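Local coordinates for protein MS5a (Brassica napus, PDB 6L77) that is a meiosis-related protein of cystatin-like fold whose biochemical role is not settled, although it has been linked to enhancement of papain activity, at residues H36-Y41 with Y52-I57; L164-E169 with V186-R191. All coordinates share one frame; numbering follows the deposited sequence.

Contact 1 (H36-Y41 with Y52-I57)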
loop_
_atom_site.group_PDB
_atom_site.type_symbol
_atom_site.label_atom_id
_atom_site.label_comp_id
_atom_site.label_asym_id
_atom_site.label_seq_id
_atom_site.Cartn_x
_atom_site.Cartn_y
_atom_site.Cartn_z
ATOM N N HIS A 36 1.658 -15.089 -8.416
ATOM C CA HIS A 36 2.436 -16.277 -8.721
ATOM C C HIS A 36 3.776 -15.920 -9.354
ATOM O O HIS A 36 4.822 -16.365 -8.880
ATOM C CB HIS A 36 1.634 -17.209 -9.640
ATOM C CG HIS A 36 2.409 -18.396 -10.127
ATOM N ND1 HIS A 36 2.836 -19.404 -9.289
ATOM C CD2 HIS A 36 2.818 -18.740 -11.369
ATOM C CE1 HIS A 36 3.482 -20.316 -9.994
ATOM N NE2 HIS A 36 3.494 -19.933 -11.259
ATOM N N LYS A 37 3.768 -15.122 -10.421
ATOM C CA LYS A 37 5.018 -14.663 -11.011
ATOM C C LYS A 37 4.739 -13.433 -11.858
ATOM O O LYS A 37 3.602 -13.176 -12.256
ATOM C CB LYS A 37 5.674 -15.747 -11.873
ATOM C CG LYS A 37 4.908 -16.046 -13.145
ATOM C CD LYS A 37 5.528 -17.201 -13.937
ATOM C CE LYS A 37 6.927 -16.878 -14.417
ATOM N NZ LYS A 37 6.920 -15.906 -15.545
ATOM N N ILE A 38 5.802 -12.683 -12.135
ATOM C CA ILE A 38 5.760 -11.605 -13.123
ATOM C C ILE A 38 6.215 -12.180 -14.462
ATOM O O ILE A 38 7.288 -12.779 -14.543
ATOM C CB ILE A 38 6.675 -10.439 -12.707
ATOM C CG1 ILE A 38 6.416 -9.990 -11.262
ATOM C CG2 ILE A 38 6.579 -9.290 -13.742
ATOM C CD1 ILE A 38 5.096 -9.346 -11.045
ATOM N N GLU A 39 5.411 -11.992 -15.512
ATOM C CA GLU A 39 5.792 -12.436 -16.850
ATOM C C GLU A 39 6.607 -11.384 -17.589
ATOM O O GLU A 39 7.596 -11.705 -18.256
ATOM C CB GLU A 39 4.548 -12.762 -17.689
ATOM C CG GLU A 39 3.852 -14.048 -17.331
ATOM C CD GLU A 39 4.406 -15.251 -18.075
ATOM O OE1 GLU A 39 5.478 -15.129 -18.703
ATOM O OE2 GLU A 39 3.762 -16.322 -18.033
ATOM N N LYS A 40 6.182 -10.133 -17.524
ATOM C CA LYS A 40 6.893 -9.087 -18.241
ATOM C C LYS A 40 6.387 -7.757 -17.726
ATOM O O LYS A 40 5.313 -7.679 -17.129
ATOM C CB LYS A 40 6.689 -9.174 -19.751
ATOM C CG LYS A 40 5.253 -9.053 -20.204
ATOM C CD LYS A 40 5.219 -8.581 -21.662
ATOM C CE LYS A 40 3.812 -8.614 -22.230
ATOM N NZ LYS A 40 3.732 -7.917 -23.544
ATOM N N TYR A 41 7.186 -6.716 -17.942
ATOM C CA TYR A 41 6.704 -5.380 -17.648
ATOM C C TYR A 41 7.328 -4.417 -18.639
ATOM O O TYR A 41 8.372 -4.704 -19.240
ATOM C CB TYR A 41 6.993 -4.961 -16.196
ATOM C CG TYR A 41 8.470 -4.884 -15.835
ATOM C CD1 TYR A 41 9.158 -6.006 -15.432
ATOM C CD2 TYR A 41 9.160 -3.676 -15.886
ATOM C CE1 TYR A 41 10.481 -5.942 -15.078
ATOM C CE2 TYR A 41 10.488 -3.605 -15.541
ATOM C CZ TYR A 41 11.139 -4.752 -15.136
ATOM O OH TYR A 41 12.464 -4.718 -14.797
ATOM N N TYR A 52 4.583 1.941 -15.172
ATOM C CA TYR A 52 4.816 0.508 -15.247
ATOM C C TYR A 52 3.550 -0.139 -15.777
ATOM O O TYR A 52 2.462 0.124 -15.266
ATOM C CB TYR A 52 5.155 -0.089 -13.874
ATOM C CG TYR A 52 6.554 0.215 -13.395
ATOM C CD1 TYR A 52 6.832 1.386 -12.700
ATOM C CD2 TYR A 52 7.602 -0.665 -13.650
ATOM C CE1 TYR A 52 8.117 1.668 -12.266
ATOM C CE2 TYR A 52 8.890 -0.394 -13.220
ATOM C CZ TYR A 52 9.139 0.769 -12.528
ATOM O OH TYR A 52 10.417 1.030 -12.108
ATOM N N ASN A 53 3.686 -0.939 -16.819
ATOM C CA ASN A 53 2.605 -1.783 -17.322
ATOM C C ASN A 53 3.087 -3.204 -17.107
ATOM O O ASN A 53 3.999 -3.660 -17.802
ATOM C CB ASN A 53 2.310 -1.484 -18.793
ATOM C CG ASN A 53 1.349 -2.492 -19.436
ATOM O OD1 ASN A 53 0.645 -3.244 -18.758
ATOM N ND2 ASN A 53 1.329 -2.511 -20.762
ATOM N N ILE A 54 2.503 -3.883 -16.122
ATOM C CA ILE A 54 3.009 -5.155 -15.624
ATOM C C ILE A 54 2.017 -6.244 -16.006
ATOM O O ILE A 54 0.811 -6.112 -15.755
ATOM C CB ILE A 54 3.202 -5.122 -14.098
ATOM C CG1 ILE A 54 4.144 -3.996 -13.707
ATOM C CG2 ILE A 54 3.698 -6.484 -13.578
ATOM C CD1 ILE A 54 4.061 -3.655 -12.197
ATOM N N THR A 55 2.526 -7.313 -16.601
ATOM C CA THR A 55 1.744 -8.507 -16.878
ATOM C C THR A 55 2.179 -9.576 -15.888
ATOM O O THR A 55 3.354 -9.958 -15.852
ATOM C CB THR A 55 1.958 -8.972 -18.320
ATOM O OG1 THR A 55 1.616 -7.907 -19.218
ATOM C CG2 THR A 55 1.101 -10.211 -18.617
ATOM N N LEU A 56 1.248 -10.043 -15.068
ATOM C CA LEU A 56 1.587 -10.993 -14.021
ATOM C C LEU A 56 0.625 -12.169 -14.075
ATOM O O LEU A 56 -0.449 -12.088 -14.674
ATOM C CB LEU A 56 1.538 -10.341 -12.634
ATOM C CG LEU A 56 0.191 -9.691 -12.306
ATOM C CD1 LEU A 56 -0.351 -10.240 -11.009
ATOM C CD2 LEU A 56 0.266 -8.160 -12.257
ATOM N N ILE A 57 1.037 -13.267 -13.443
ATOM C CA ILE A 57 0.199 -14.445 -13.274
ATOM C C ILE A 57 -0.236 -14.469 -11.820
ATOM O O ILE A 57 0.608 -14.398 -10.920
ATOM C CB ILE A 57 0.944 -15.740 -13.638
ATOM C CG1 ILE A 57 1.576 -15.622 -15.030
ATOM C CG2 ILE A 57 -0.002 -16.924 -13.542
ATOM C CD1 ILE A 57 0.595 -15.247 -16.107
#
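Two classic beta bulges in succession shape this part of the beta hairpin formed by strands 34-45 and 49-60, in which His36-Tyr41 runs antiparallel to Tyr52-Ile57. At the first, His36 and Lys37 both face Ile57, and Ile57 O takes the N-H of His36 N at 2.8 Å and, in a longer bond, that of Lys37 N. Lys37 O in turn accepts from Ile57 N. The pattern recurs three residues on: Thr55 O accepts from Glu39 N at 2.9 Å and from Lys40 N at 3.3 Å, and Lys40 O receives Thr55 N. Each bulge thus sets two donors on one carbonyl and adds a residue to the outer strand.

The added residue at the second bulge is Glu39. Its CG stands beside the backbone N (chi1 -74°) and meets Ile57 CG1 at 3.6 Å; the chain bends at chi2, and OE2 comes to 3.8 Å from Ile57 CG1. The other oxygen, Glu39 OE1, forms a salt bridge with Lys37 NZ at 3.6 Å. Lys40 CG lies against Thr55 CB, and Thr55 OG1 is hydrogen-bonded to Lys91.

The opposite face is largely apolar. Ile38 reaches Ile54 CG2 through its own CG2 at 4.0 Å and Leu56 CB through CD1. Tyr41 CB packs on Ile54 CG1, and its CD2 approaches the edge of the Tyr52 ring, the two tyrosines side by side and pointing the same way. Helix 12-29 lies against this face, Ala18 touching Ile38 and Tyr17 touching Ile54. The chemistry therefore divides by face: mostly hydrocarbon and aromatic carbon meets the helix, whereas on the other face the CG atoms of Lys37 and Glu39 both pack on Ile57 while their charged ends pair with each other.

Contact 2 (L164-E169 with V186-R191)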
loop_
_atom_site.group_PDB
_atom_site.type_symbol
_atom_site.label_atom_id
_atom_site.label_comp_id
_atom_site.label_asym_id
_atom_site.label_seq_id
_atom_site.Cartn_x
_atom_site.Cartn_y
_atom_site.Cartn_z
ATOM N N LEU A 164 4.092 -2.917 15.234
ATOM C CA LEU A 164 3.822 -2.724 16.655
ATOM C C LEU A 164 2.505 -2.027 16.934
ATOM O O LEU A 164 1.876 -2.317 17.956
ATOM C CB LEU A 164 4.944 -1.917 17.316
ATOM C CG LEU A 164 6.346 -2.517 17.235
ATOM C CD1 LEU A 164 7.342 -1.587 17.897
ATOM C CD2 LEU A 164 6.371 -3.881 17.891
ATOM N N ASP A 165 2.068 -1.124 16.056
ATOM C CA ASP A 165 0.868 -0.339 16.305
ATOM C C ASP A 165 0.391 0.228 14.978
ATOM O O ASP A 165 1.210 0.564 14.113
ATOM C CB ASP A 165 1.147 0.789 17.309
ATOM C CG ASP A 165 -0.119 1.419 17.852
ATOM O OD1 ASP A 165 -1.219 0.866 17.610
ATOM O OD2 ASP A 165 -0.007 2.470 18.527
ATOM N N VAL A 166 -0.928 0.299 14.805
ATOM C CA VAL A 166 -1.524 0.811 13.573
ATOM C C VAL A 166 -2.729 1.656 13.958
ATOM O O VAL A 166 -3.549 1.230 14.773
ATOM C CB VAL A 166 -1.951 -0.313 12.605
ATOM C CG1 VAL A 166 -2.639 0.268 11.372
ATOM C CG2 VAL A 166 -0.761 -1.152 12.179
ATOM N N VAL A 167 -2.829 2.851 13.387
ATOM C CA VAL A 167 -4.001 3.703 13.546
ATOM C C VAL A 167 -4.462 4.092 12.149
ATOM O O VAL A 167 -3.637 4.450 11.308
ATOM C CB VAL A 167 -3.687 4.954 14.392
ATOM C CG1 VAL A 167 -4.836 5.961 14.342
ATOM C CG2 VAL A 167 -3.373 4.551 15.834
ATOM N N VAL A 168 -5.766 4.007 11.892
ATOM C CA VAL A 168 -6.331 4.413 10.609
ATOM C C VAL A 168 -7.323 5.541 10.847
ATOM O O VAL A 168 -8.129 5.476 11.781
ATOM C CB VAL A 168 -7.022 3.240 9.885
ATOM C CG1 VAL A 168 -7.620 3.725 8.568
ATOM C CG2 VAL A 168 -6.025 2.104 9.627
ATOM N N GLU A 169 -7.271 6.567 9.999
ATOM C CA GLU A 169 -8.203 7.681 10.068
ATOM C C GLU A 169 -9.029 7.721 8.792
ATOM O O GLU A 169 -8.487 7.610 7.681
ATOM C CB GLU A 169 -7.486 9.021 10.295
ATOM C CG GLU A 169 -8.460 10.205 10.336
ATOM C CD GLU A 169 -7.874 11.491 10.918
ATOM O OE1 GLU A 169 -6.657 11.534 11.195
ATOM O OE2 GLU A 169 -8.646 12.460 11.103
ATOM N N VAL A 186 -8.464 6.315 3.200
ATOM C CA VAL A 186 -7.947 6.103 4.550
ATOM C C VAL A 186 -6.609 6.810 4.697
ATOM O O VAL A 186 -5.880 7.024 3.722
ATOM C CB VAL A 186 -7.775 4.605 4.913
ATOM C CG1 VAL A 186 -9.131 3.883 5.047
ATOM C CG2 VAL A 186 -6.886 3.902 3.894
ATOM N N LEU A 187 -6.287 7.161 5.939
ATOM C CA LEU A 187 -4.971 7.652 6.327
ATOM C C LEU A 187 -4.419 6.659 7.344
ATOM O O LEU A 187 -5.039 6.433 8.388
ATOM C CB LEU A 187 -5.086 9.065 6.909
ATOM C CG LEU A 187 -3.851 9.894 7.227
ATOM C CD1 LEU A 187 -3.050 10.147 5.981
ATOM C CD2 LEU A 187 -4.262 11.217 7.848
ATOM N N VAL A 188 -3.277 6.038 7.031
ATOM C CA VAL A 188 -2.761 4.914 7.808
ATOM C C VAL A 188 -1.459 5.320 8.483
ATOM O O VAL A 188 -0.535 5.803 7.819
ATOM C CB VAL A 188 -2.544 3.671 6.926
ATOM C CG1 VAL A 188 -2.258 2.469 7.806
ATOM C CG2 VAL A 188 -3.760 3.421 6.042
ATOM N N TYR A 189 -1.374 5.096 9.795
ATOM C CA TYR A 189 -0.160 5.317 10.576
ATOM C C TYR A 189 0.342 3.961 11.044
ATOM O O TYR A 189 -0.390 3.233 11.723
ATOM C CB TYR A 189 -0.429 6.208 11.791
ATOM C CG TYR A 189 -1.076 7.541 11.484
ATOM C CD1 TYR A 189 -2.460 7.658 11.377
ATOM C CD2 TYR A 189 -0.307 8.693 11.333
ATOM C CE1 TYR A 189 -3.057 8.884 11.125
ATOM C CE2 TYR A 189 -0.895 9.918 11.071
ATOM C CZ TYR A 189 -2.270 10.006 10.974
ATOM O OH TYR A 189 -2.853 11.225 10.725
ATOM N N ILE A 190 1.582 3.627 10.704
ATOM C CA ILE A 190 2.132 2.312 11.008
ATOM C C ILE A 190 3.410 2.495 11.801
ATOM O O ILE A 190 4.373 3.090 11.306
ATOM C CB ILE A 190 2.400 1.493 9.738
ATOM C CG1 ILE A 190 1.130 1.440 8.887
ATOM C CG2 ILE A 190 2.894 0.084 10.134
ATOM C CD1 ILE A 190 1.291 0.747 7.535
ATOM N N ARG A 191 3.422 1.973 13.021
ATOM C CA ARG A 191 4.607 1.950 13.864
ATOM C C ARG A 191 5.211 0.552 13.771
ATOM O O ARG A 191 4.540 -0.432 14.100
ATOM C CB ARG A 191 4.235 2.309 15.304
ATOM C CG ARG A 191 5.336 2.083 16.334
ATOM C CD ARG A 191 6.428 3.145 16.296
ATOM N NE ARG A 191 7.412 2.853 17.332
ATOM C CZ ARG A 191 8.396 1.967 17.205
ATOM N NH1 ARG A 191 9.220 1.745 18.215
ATOM N NH2 ARG A 191 8.560 1.304 16.067
#
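Regular antiparallel pairing inside a long sheet is the substance of this contact, which joins Leu164-Glu169 of strand 161-170 to Val186-Arg191 of strand 186-195, next to it in the sheet. Val167 and Tyr189 exchange two backbone hydrogen bonds, the tighter being Tyr189 N to Val167 O at 2.8 Å, and Glu169 pairs with Leu187 in the same way. Only at one end does the regularity break: Leu164 and Asp165 both face Arg191 in a classic beta bulge, and Arg191 O accepts from both their nitrogens.

Flat groups mark the face that carries Val167 and Tyr189. The tyrosine has CG anti to the carbonyl carbon (chi1 -55°), and its ring presents an edge to the neighbouring strand, CD1 lying 3.4 Å from Val167 O and 4.2 Å from Val167 CG1. Farther out, Tyr189 OH comes within 3.8 Å of Glu169 OE1, too far for a hydrogen bond; Glu169 OE2 has its salt bridge with Arg123, and OE1 too is hydrogen-bonded elsewhere. An alanine in place of Tyr189, lacking the ring and the hydroxyl near Glu169 OE1, would probably open a gap beside Val167 CG1, where CD1 had packed. At the bulged end, Leu164 CD1 sits over one face of the Arg191 guanidinium, 3.6 Å from NH2 and offset toward the rim, while NH2 forms a salt bridge with Asp193.

The other face is built from branched aliphatic side chains. Val168 CG1 touches Val186 CB at 3.8 Å, and its CG2 meets Val188 CG1 at 4.2 Å. Helix 138-150 packs here, Ile139 against Val166 and Ile190, Trp138 against Val188. Trp112 and Pro109 approach the Val167-Tyr189 face, and strands 124-127 and 201-212 flank the pair within the sheet.

In the fold
Contacts 1 and 2 illustrate how one antiparallel sheet can carry strand pairs interrupted to different degrees, by two bulges in contact 1 and by one, at its end, in contact 2. They follow one another along the chain and lie on opposite sides of its centre, with their own centres 30 Å apart and nearest atoms about 20 Å apart, so neither touches the other. Contact 1 includes the outermost strand, 34-45, whereas both strands of contact 2 have neighbours on each side. In each case a helix packs on the apolar face, helix 12-29 at contact 1 and helix 138-150 at contact 2, consistent with the cystatin-like theme of a helix laid across an antiparallel sheet.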